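Side-chain contacts in YfnB (Bacillus subtilis, PDB 3ED5), which belongs to the haloacid dehalogenase-like hydrolases and may act as a 5'-nucleotidase: residues L31-Q36 and A76-Y81; N37-N42 and Y81-D86; Q117-Y122 and L230-T235. All blocks are in the same frame, centred on the assembly; numbering follows the deposited sequence. Where two conformers were deposited one is given.

Overall arrangement
The three contacts sit at two distant ends of the molecule: two among helices, one by the parallel sheet. Contacts 1 and 2 are neighbours, their centres about 3 Å apart, and their segments alternate along the chain: the helix ends of contact 1 run into the loops of contact 2, and Y81 belongs to both. Backbone bonds from I38 N to F33 O and from Y83 N to L78 O probably tie each helix to the loop after it. Contact 3 lies on the other side of the chain's centre, about 43 Å from contact 1 and 46 Å from contact 2, centre to centre. All three lie away from D13, the nucleophile inferred by similarity.

Contact 1. Residues L31-Q36 and A76-Y81; sequences LLFEDQ and ALLKEY
F33 and L78 make the nearest backbone approach, with 10.5 Å between F33 CA and L78 CA, near the C-terminal ends of helices 21-35 and 66-80. Backbones this far apart can be joined only through side chains, and no hydrogen bond crosses between the segments. The F33 ring reaches about halfway across, and L77 and L78 come to meet it. With CG anti to the carbonyl carbon (chi1 -82°), its far end is brought closer to the other helix than the start of the side chain suggests. F33 CZ meets L77 CD2 at 3.8 Å, the methyl lying at the ring edge and in its plane. F33 CE2 is 3.9 Å from L78 CD2, which approaches obliquely; L78 was modelled in two conformers, so this detail holds for one of them. M44 of helix 42-60 also packs against F33 and L78. Beside this apolar patch, Q36 NE2 donates to D35 OD2 over 2.9 Å, on the anti side of the carboxylate, and the same oxygen forms a salt bridge with K93. The chemistry thus divides: buried hydrocarbon joins the two helix ends without directional bonds, while the charge of D35 is met from elsewhere.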
loop_
_atom_site.group_PDB
_atom_site.type_symbol
_atom_site.label_atom_id
_atom_site.label_comp_id
_atom_site.label_asym_id
_atom_site.label_seq_id
_atom_site.Cartn_x
_atom_site.Cartn_y
_atom_site.Cartn_z
ATOM N N LEU A 31 -14.024 -3.599 -14.901
ATOM C CA LEU A 31 -14.892 -2.498 -15.345
ATOM C C LEU A 31 -14.241 -1.639 -16.430
ATOM O O LEU A 31 -14.926 -1.179 -17.359
ATOM C CB LEU A 31 -15.345 -1.642 -14.157
ATOM C CG LEU A 31 -16.224 -2.392 -13.159
ATOM C CD1 LEU A 31 -16.589 -1.482 -12.016
ATOM C CD2 LEU A 31 -17.490 -2.935 -13.817
ATOM N N LEU A 32 -12.923 -1.448 -16.329
ATOM C CA LEU A 32 -12.183 -0.716 -17.358
ATOM C C LEU A 32 -12.286 -1.441 -18.719
ATOM O O LEU A 32 -12.558 -0.816 -19.752
ATOM C CB LEU A 32 -10.703 -0.500 -16.943
ATOM C CG LEU A 32 -9.837 0.130 -18.051
ATOM C CD1 LEU A 32 -10.189 1.610 -18.267
ATOM C CD2 LEU A 32 -8.333 -0.038 -17.763
ATOM N N PHE A 33 -12.041 -2.744 -18.714
ATOM C CA PHE A 33 -12.091 -3.519 -19.967
ATOM C C PHE A 33 -13.495 -3.677 -20.542
ATOM O O PHE A 33 -13.678 -3.700 -21.773
ATOM C CB PHE A 33 -11.383 -4.850 -19.778
ATOM C CG PHE A 33 -9.893 -4.740 -19.914
ATOM C CD1 PHE A 33 -9.144 -4.096 -18.930
ATOM C CD2 PHE A 33 -9.241 -5.237 -21.040
ATOM C CE1 PHE A 33 -7.755 -3.953 -19.061
ATOM C CE2 PHE A 33 -7.860 -5.103 -21.189
ATOM C CZ PHE A 33 -7.103 -4.477 -20.179
ATOM N N GLU A 34 -14.484 -3.749 -19.660
ATOM C CA GLU A 34 -15.887 -3.714 -20.095
ATOM C C GLU A 34 -16.176 -2.345 -20.725
ATOM O O GLU A 34 -16.795 -2.275 -21.770
ATOM C CB GLU A 34 -16.843 -3.975 -18.920
ATOM C CG GLU A 34 -16.802 -5.397 -18.372
ATOM C CD GLU A 34 -17.858 -5.664 -17.285
ATOM O OE1 GLU A 34 -18.658 -4.758 -16.946
ATOM O OE2 GLU A 34 -17.879 -6.799 -16.771
ATOM N N ASP A 35 -15.719 -1.265 -20.087
ATOM C CA ASP A 35 -15.912 0.099 -20.613
ATOM C C ASP A 35 -15.366 0.211 -22.041
ATOM O O ASP A 35 -16.018 0.801 -22.920
ATOM C CB ASP A 35 -15.254 1.158 -19.702
ATOM C CG ASP A 35 -15.460 2.587 -20.219
ATOM O OD1 ASP A 35 -16.555 3.141 -19.992
ATOM O OD2 ASP A 35 -14.534 3.163 -20.841
ATOM N N GLN A 36 -14.195 -0.386 -22.269
ATOM C CA GLN A 36 -13.501 -0.321 -23.560
ATOM C C GLN A 36 -13.937 -1.387 -24.552
ATOM O O GLN A 36 -13.422 -1.423 -25.663
ATOM C CB GLN A 36 -12.009 -0.492 -23.356
ATOM C CG GLN A 36 -11.395 0.627 -22.532
ATOM C CD GLN A 36 -11.514 1.973 -23.226
ATOM O OE1 GLN A 36 -10.866 2.205 -24.234
ATOM N NE2 GLN A 36 -12.340 2.856 -22.690
ATOM N N ALA A 76 1.008 0.805 -22.317
ATOM C CA ALA A 76 2.038 -0.259 -22.504
ATOM C C ALA A 76 1.382 -1.622 -22.710
ATOM O O ALA A 76 1.782 -2.390 -23.598
ATOM C CB ALA A 76 2.990 -0.314 -21.308
ATOM N N LEU A 77 0.360 -1.919 -21.909
ATOM C CA LEU A 77 -0.344 -3.201 -22.052
ATOM C C LEU A 77 -1.109 -3.269 -23.371
ATOM O O LEU A 77 -0.882 -4.185 -24.200
ATOM C CB LEU A 77 -1.315 -3.387 -20.882
ATOM C CG LEU A 77 -2.156 -4.663 -20.917
ATOM C CD1 LEU A 77 -1.271 -5.892 -20.667
ATOM C CD2 LEU A 77 -3.300 -4.534 -19.885
ATOM N N LEU A 78 -2.013 -2.313 -23.605
ATOM C CA LEU A 78 -2.874 -2.432 -24.801
ATOM C C LEU A 78 -2.127 -2.284 -26.113
ATOM O O LEU A 78 -2.481 -2.945 -27.101
ATOM C CB LEU A 78 -4.082 -1.480 -24.732
ATOM C CG LEU A 78 -5.035 -1.765 -23.564
ATOM C CD1 LEU A 78 -6.097 -0.693 -23.452
ATOM C CD2 LEU A 78 -5.666 -3.132 -23.681
ATOM N N LYS A 79 -1.083 -1.461 -26.151
ATOM C CA LYS A 79 -0.292 -1.294 -27.396
ATOM C C LYS A 79 0.325 -2.605 -27.945
ATOM O O LYS A 79 0.301 -2.860 -29.170
ATOM C CB LYS A 79 0.804 -0.236 -27.191
ATOM C CG LYS A 79 1.531 0.194 -28.460
ATOM C CD LYS A 79 2.846 0.899 -28.131
ATOM C CE LYS A 79 2.661 2.151 -27.315
ATOM N NZ LYS A 79 3.994 2.520 -26.727
ATOM N N GLU A 80 0.778 -3.480 -27.041
ATOM C CA GLU A 80 1.444 -4.707 -27.459
ATOM C C GLU A 80 0.430 -5.772 -27.897
ATOM O O GLU A 80 0.782 -6.729 -28.590
ATOM C CB GLU A 80 2.387 -5.212 -26.353
ATOM C CG GLU A 80 1.699 -5.856 -25.193
ATOM C CD GLU A 80 2.709 -6.465 -24.183
ATOM O OE1 GLU A 80 2.286 -6.838 -23.071
ATOM O OE2 GLU A 80 3.891 -6.600 -24.537
ATOM N N TYR A 81 -0.833 -5.569 -27.512
ATOM C CA TYR A 81 -1.979 -6.360 -28.016
ATOM C C TYR A 81 -2.652 -5.692 -29.225
ATOM O O TYR A 81 -3.713 -6.148 -29.703
ATOM C CB TYR A 81 -2.962 -6.708 -26.861
ATOM C CG TYR A 81 -2.326 -7.698 -25.885
ATOM C CD1 TYR A 81 -1.667 -7.272 -24.727
ATOM C CD2 TYR A 81 -2.310 -9.071 -26.190
ATOM C CE1 TYR A 81 -1.036 -8.191 -23.897
ATOM C CE2 TYR A 81 -1.701 -9.988 -25.351
ATOM C CZ TYR A 81 -1.071 -9.558 -24.225
ATOM O OH TYR A 81 -0.471 -10.524 -23.442
#

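Contact 2. Residues N37-N42 and Y81-D86; sequences NIPLTN and YGYEAD. With FMT (formic acid), chain I.
T41 OG1 is held from two directions: it donates a hydrogen bond to O1 of a formic acid molecule over 2.7 Å and accepts one from the backbone N of M44, capping the start of helix 42-60. The formic acid is probably from the crystallisation liquor; its C atom also lies 3.7 Å from Y81 CE2, so the molecule touches both loops. T41 has its hydroxyl between the backbone N and the carbonyl carbon (chi1 70°), the rotamer in which OG1 serves both partners.

Direct contact between the loops rests on I38 and Y83. I38 CD1 sits over the centre of the Y83 ring in a CH-pi contact, 4.0 Å from the centroid and only 8° off the ring normal. Its other branch, CG2, reaches the phenol end, 3.6 Å from Y83 OH. I38 and Y83 lie alongside each other, pointing opposite ways, which spreads I38 along the ring from its middle to its hydroxyl. A water near the phenol end donates to P39 O at 2.9 Å and makes a weak bond with Y83 OH at 3.4 Å. L78 of helix 66-80 touches both I38 and Y83.

Each loop leaves a helix through a Schellman motif, with N37 and G82 at positive phi, and enters the next through an N-cap, T41 or D86. Such short helix-to-helix connections suit the all-helical cap that many haloacid dehalogenase-like enzymes insert after their first strand.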
loop_
_atom_site.group_PDB
_atom_site.type_symbol
_atom_site.label_atom_id
_atom_site.label_comp_id
_atom_site.label_asym_id
_atom_site.label_seq_id
_atom_site.Cartn_x
_atom_site.Cartn_y
_atom_site.Cartn_z
ATOM N N ASN A 37 -14.831 -2.273 -24.120
ATOM C CA ASN A 37 -15.261 -3.442 -24.896
ATOM C C ASN A 37 -14.109 -4.279 -25.407
ATOM O O ASN A 37 -14.103 -4.676 -26.564
ATOM C CB ASN A 37 -16.145 -3.027 -26.072
ATOM C CG ASN A 37 -17.330 -2.223 -25.639
ATOM O OD1 ASN A 37 -18.092 -2.638 -24.762
ATOM N ND2 ASN A 37 -17.490 -1.044 -26.232
ATOM N N ILE A 38 -13.132 -4.523 -24.541
ATOM C CA ILE A 38 -11.988 -5.367 -24.867
ATOM C C ILE A 38 -12.015 -6.582 -23.947
ATOM O O ILE A 38 -12.069 -6.422 -22.721
ATOM C CB ILE A 38 -10.655 -4.616 -24.596
ATOM C CG1 ILE A 38 -10.506 -3.407 -25.507
ATOM C CG2 ILE A 38 -9.454 -5.560 -24.734
ATOM C CD1 ILE A 38 -9.203 -2.615 -25.220
ATOM N N PRO A 39 -11.965 -7.801 -24.514
ATOM C CA PRO A 39 -11.946 -8.989 -23.660
ATOM C C PRO A 39 -10.695 -8.932 -22.792
ATOM O O PRO A 39 -9.634 -8.567 -23.310
ATOM C CB PRO A 39 -11.869 -10.146 -24.673
ATOM C CG PRO A 39 -12.479 -9.579 -25.914
ATOM C CD PRO A 39 -12.001 -8.165 -25.950
ATOM N N LEU A 40 -10.835 -9.229 -21.497
ATOM C CA LEU A 40 -9.700 -9.248 -20.558
ATOM C C LEU A 40 -9.328 -10.709 -20.344
ATOM O O LEU A 40 -9.871 -11.380 -19.468
ATOM C CB LEU A 40 -10.056 -8.558 -19.233
ATOM C CG LEU A 40 -8.961 -8.509 -18.133
ATOM C CD1 LEU A 40 -7.656 -7.894 -18.664
ATOM C CD2 LEU A 40 -9.484 -7.820 -16.870
ATOM N N THR A 41 -8.423 -11.198 -21.185
ATOM C CA THR A 41 -7.928 -12.565 -21.096
ATOM C C THR A 41 -7.024 -12.790 -19.883
ATOM O O THR A 41 -6.475 -11.831 -19.301
ATOM C CB THR A 41 -7.175 -12.949 -22.382
ATOM O OG1 THR A 41 -5.939 -12.230 -22.457
ATOM C CG2 THR A 41 -8.027 -12.610 -23.613
ATOM N N ASN A 42 -6.881 -14.055 -19.489
ATOM C CA ASN A 42 -5.918 -14.411 -18.443
ATOM C C ASN A 42 -4.510 -13.918 -18.768
ATOM O O ASN A 42 -3.846 -13.341 -17.890
ATOM C CB ASN A 42 -5.895 -15.922 -18.228
ATOM C CG ASN A 42 -7.126 -16.422 -17.526
ATOM O OD1 ASN A 42 -7.844 -15.658 -16.879
ATOM N ND2 ASN A 42 -7.384 -17.721 -17.646
ATOM N N TYR A 81 -0.833 -5.569 -27.512
ATOM C CA TYR A 81 -1.979 -6.360 -28.016
ATOM C C TYR A 81 -2.652 -5.692 -29.225
ATOM O O TYR A 81 -3.713 -6.148 -29.703
ATOM C CB TYR A 81 -2.962 -6.708 -26.861
ATOM C CG TYR A 81 -2.326 -7.698 -25.885
ATOM C CD1 TYR A 81 -1.667 -7.272 -24.727
ATOM C CD2 TYR A 81 -2.310 -9.071 -26.190
ATOM C CE1 TYR A 81 -1.036 -8.191 -23.897
ATOM C CE2 TYR A 81 -1.701 -9.988 -25.351
ATOM C CZ TYR A 81 -1.071 -9.558 -24.225
ATOM O OH TYR A 81 -0.471 -10.524 -23.442
ATOM N N GLY A 82 -2.003 -4.670 -29.781
ATOM C CA GLY A 82 -2.401 -4.086 -31.074
ATOM C C GLY A 82 -3.434 -2.967 -31.017
ATOM O O GLY A 82 -3.978 -2.583 -32.059
ATOM N N TYR A 83 -3.726 -2.460 -29.819
ATOM C CA TYR A 83 -4.682 -1.353 -29.639
ATOM C C TYR A 83 -3.959 -0.018 -29.472
ATOM O O TYR A 83 -3.026 0.089 -28.652
ATOM C CB TYR A 83 -5.573 -1.568 -28.400
ATOM C CG TYR A 83 -6.378 -2.862 -28.351
ATOM C CD1 TYR A 83 -7.652 -2.954 -28.946
ATOM C CD2 TYR A 83 -5.884 -3.989 -27.693
ATOM C CE1 TYR A 83 -8.393 -4.151 -28.878
ATOM C CE2 TYR A 83 -6.611 -5.179 -27.617
ATOM C CZ TYR A 83 -7.867 -5.252 -28.219
ATOM O OH TYR A 83 -8.572 -6.433 -28.140
ATOM N N GLU A 84 -4.393 1.009 -30.214
ATOM C CA GLU A 84 -3.897 2.369 -30.011
ATOM C C GLU A 84 -4.722 3.001 -28.890
ATOM O O GLU A 84 -5.929 3.242 -29.058
ATOM C CB GLU A 84 -3.967 3.191 -31.309
ATOM C CG GLU A 84 -2.701 3.090 -32.163
ATOM C CD GLU A 84 -2.154 1.677 -32.232
ATOM O OE1 GLU A 84 -2.649 0.887 -33.060
ATOM O OE2 GLU A 84 -1.228 1.359 -31.450
ATOM N N ALA A 85 -4.064 3.249 -27.766
ATOM C CA ALA A 85 -4.691 3.590 -26.506
ATOM C C ALA A 85 -4.074 4.836 -25.899
ATOM O O ALA A 85 -2.855 5.031 -25.928
ATOM C CB ALA A 85 -4.494 2.435 -25.552
ATOM N N ASP A 86 -4.932 5.679 -25.358
ATOM C CA ASP A 86 -4.503 6.871 -24.663
ATOM C C ASP A 86 -4.300 6.484 -23.192
ATOM O O ASP A 86 -5.276 6.326 -22.456
ATOM C CB ASP A 86 -5.597 7.931 -24.797
ATOM C CG ASP A 86 -5.233 9.220 -24.149
ATOM O OD1 ASP A 86 -4.509 9.200 -23.141
ATOM O OD2 ASP A 86 -5.667 10.279 -24.647
HETATM C C FMT I . -4.789 -12.061 -25.291
HETATM O O1 FMT I . -4.584 -13.099 -24.652
HETATM O O2 FMT I . -4.883 -11.967 -26.524
HETATM O O HOH W 1 -8.627 -9.101 -25.973
#

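Contact 3. Residues Q117-Y122 and L230-T235; sequences QQFDLY and LNIENT
F119, I232 and Q118 supply most of the surface buried here, with F119 contributing the largest share. The phenyl ring points its far end at the C-terminal tail: F119 CZ lies 3.7 Å from I232 CG2, which comes in obliquely, and 3.8 Å from L230 CB. L230 CD1 lies over one face of the ring, nearest CZ and CE2. Between these two residues N231, at positive phi, forms the Schellman turn that ends helix 226-230, and both neighbours direct their side chains to the same aromatic ring.

I232 is also met by Q118, the two side chains pointing at each other. Having an extended chain beyond CG (chi2 -169°), Q118 carries its amide to the isoleucine, where OE1 is 3.6 Å from CG2 of I232 and NE2 is 3.9 Å from CD1 of I232; these are packing contacts, with no hydrogen bond between the segments. An alanine at F119 is likely to open a gap between the start of strand 120-125 and the tail, leaving L230 CD1 without the ring face it covers and I232 CG2 without the ring end it packs on.

L115 of helix 108-116 backs both L230 and I232, while F119 also touches L10 of strand 9-12. The chain's last helix and tail are thereby packed against the entry to strand 120-125, on the periphery of the parallel-sheet, Rossmann-like core characteristic of the haloacid dehalogenase superfamily.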
loop_
_atom_site.group_PDB
_atom_site.type_symbol
_atom_site.label_atom_id
_atom_site.label_comp_id
_atom_site.label_asym_id
_atom_site.label_seq_id
_atom_site.Cartn_x
_atom_site.Cartn_y
_atom_site.Cartn_z
ATOM N N GLN A 117 -7.126 2.460 20.544
ATOM C CA GLN A 117 -7.324 2.681 21.994
ATOM C C GLN A 117 -6.014 2.674 22.763
ATOM O O GLN A 117 -5.963 3.178 23.901
ATOM C CB GLN A 117 -8.231 1.598 22.554
ATOM C CG GLN A 117 -9.522 1.437 21.784
ATOM C CD GLN A 117 -10.690 1.938 22.548
ATOM O OE1 GLN A 117 -11.165 3.056 22.319
ATOM N NE2 GLN A 117 -11.160 1.133 23.501
ATOM N N GLN A 118 -4.960 2.082 22.194
ATOM C CA GLN A 118 -3.698 1.886 22.950
ATOM C C GLN A 118 -2.400 2.332 22.276
ATOM O O GLN A 118 -1.335 2.289 22.902
ATOM C CB GLN A 118 -3.551 0.417 23.339
ATOM C CG GLN A 118 -4.679 -0.084 24.213
ATOM C CD GLN A 118 -4.369 -1.434 24.801
ATOM O OE1 GLN A 118 -3.408 -1.590 25.565
ATOM N NE2 GLN A 118 -5.181 -2.421 24.463
ATOM N N PHE A 119 -2.480 2.722 21.008
ATOM C CA PHE A 119 -1.319 3.127 20.223
ATOM C C PHE A 119 -1.679 4.337 19.387
ATOM O O PHE A 119 -2.871 4.591 19.133
ATOM C CB PHE A 119 -0.899 1.988 19.272
ATOM C CG PHE A 119 -0.533 0.708 19.964
ATOM C CD1 PHE A 119 0.791 0.458 20.347
ATOM C CD2 PHE A 119 -1.502 -0.258 20.243
ATOM C CE1 PHE A 119 1.131 -0.730 20.998
ATOM C CE2 PHE A 119 -1.175 -1.440 20.915
ATOM C CZ PHE A 119 0.147 -1.687 21.286
ATOM N N ASP A 120 -0.667 5.080 18.947
ATOM C CA ASP A 120 -0.878 6.172 18.002
ATOM C C ASP A 120 -0.736 5.584 16.604
ATOM O O ASP A 120 0.293 4.964 16.276
ATOM C CB ASP A 120 0.150 7.275 18.221
ATOM C CG ASP A 120 0.008 7.934 19.570
ATOM O OD1 ASP A 120 -1.129 8.045 20.062
ATOM O OD2 ASP A 120 1.047 8.349 20.124
ATOM N N LEU A 121 -1.771 5.732 15.775
ATOM C CA LEU A 121 -1.731 5.099 14.451
ATOM C C LEU A 121 -1.530 6.127 13.339
ATOM O O LEU A 121 -2.140 7.189 13.361
ATOM C CB LEU A 121 -3.043 4.335 14.188
ATOM C CG LEU A 121 -3.551 3.436 15.312
ATOM C CD1 LEU A 121 -4.852 2.727 14.901
ATOM C CD2 LEU A 121 -2.478 2.419 15.782
ATOM N N TYR A 122 -0.690 5.792 12.365
ATOM C CA TYR A 122 -0.476 6.658 11.219
ATOM C C TYR A 122 -0.527 5.806 9.954
ATOM O O TYR A 122 -0.239 4.608 9.987
ATOM C CB TYR A 122 0.886 7.313 11.229
ATOM C CG TYR A 122 1.028 8.234 12.420
ATOM C CD1 TYR A 122 0.673 9.583 12.307
ATOM C CD2 TYR A 122 1.461 7.743 13.646
ATOM C CE1 TYR A 122 0.775 10.451 13.414
ATOM C CE2 TYR A 122 1.577 8.620 14.775
ATOM C CZ TYR A 122 1.224 9.950 14.628
ATOM O OH TYR A 122 1.321 10.838 15.688
ATOM N N LEU A 230 2.281 -7.214 19.705
ATOM C CA LEU A 230 2.182 -5.919 20.405
ATOM C C LEU A 230 1.967 -6.116 21.906
ATOM O O LEU A 230 1.975 -5.127 22.675
ATOM C CB LEU A 230 1.042 -5.096 19.802
ATOM C CG LEU A 230 1.259 -4.711 18.334
ATOM C CD1 LEU A 230 0.018 -3.968 17.829
ATOM C CD2 LEU A 230 2.517 -3.851 18.139
ATOM N N ASN A 231 1.761 -7.381 22.310
ATOM C CA ASN A 231 1.481 -7.761 23.692
ATOM C C ASN A 231 0.312 -6.976 24.284
ATOM O O ASN A 231 0.435 -6.348 25.340
ATOM C CB ASN A 231 2.728 -7.632 24.586
ATOM C CG ASN A 231 2.519 -8.249 25.962
ATOM O OD1 ASN A 231 1.704 -9.164 26.125
ATOM N ND2 ASN A 231 3.241 -7.737 26.956
ATOM N N ILE A 232 -0.805 -6.993 23.576
ATOM C CA ILE A 232 -2.056 -6.446 24.102
ATOM C C ILE A 232 -3.159 -7.484 23.918
ATOM O O ILE A 232 -3.136 -8.254 22.953
ATOM C CB ILE A 232 -2.473 -5.099 23.428
ATOM C CG1 ILE A 232 -2.683 -5.251 21.924
ATOM C CG2 ILE A 232 -1.472 -3.973 23.720
ATOM C CD1 ILE A 232 -3.837 -4.419 21.443
ATOM N N GLU A 233 -4.121 -7.509 24.840
ATOM C CA GLU A 233 -5.253 -8.443 24.749
ATOM C C GLU A 233 -6.278 -8.028 23.696
ATOM O O GLU A 233 -6.673 -6.860 23.625
ATOM C CB GLU A 233 -5.940 -8.580 26.101
ATOM C CG GLU A 233 -4.958 -8.655 27.244
ATOM C CD GLU A 233 -5.521 -9.368 28.442
ATOM O OE1 GLU A 233 -6.490 -8.852 29.052
ATOM O OE2 GLU A 233 -4.982 -10.448 28.772
ATOM N N ASN A 234 -6.710 -8.994 22.890
ATOM C CA ASN A 234 -7.756 -8.769 21.898
ATOM C C ASN A 234 -9.118 -8.513 22.550
ATOM O O ASN A 234 -9.485 -9.180 23.529
ATOM C CB ASN A 234 -7.840 -9.971 20.950
ATOM C CG ASN A 234 -8.886 -9.792 19.839
ATOM O OD1 ASN A 234 -9.589 -8.774 19.764
ATOM N ND2 ASN A 234 -8.983 -10.791 18.967
ATOM N N THR A 235 -9.846 -7.537 22.007
ATOM C CA THR A 235 -11.213 -7.217 22.443
ATOM C C THR A 235 -12.011 -6.613 21.281
ATOM O O THR A 235 -13.054 -5.980 21.462
ATOM C CB THR A 235 -11.240 -6.299 23.708
ATOM O OG1 THR A 235 -12.581 -6.211 24.201
ATOM C CG2 THR A 235 -10.718 -4.879 23.419
#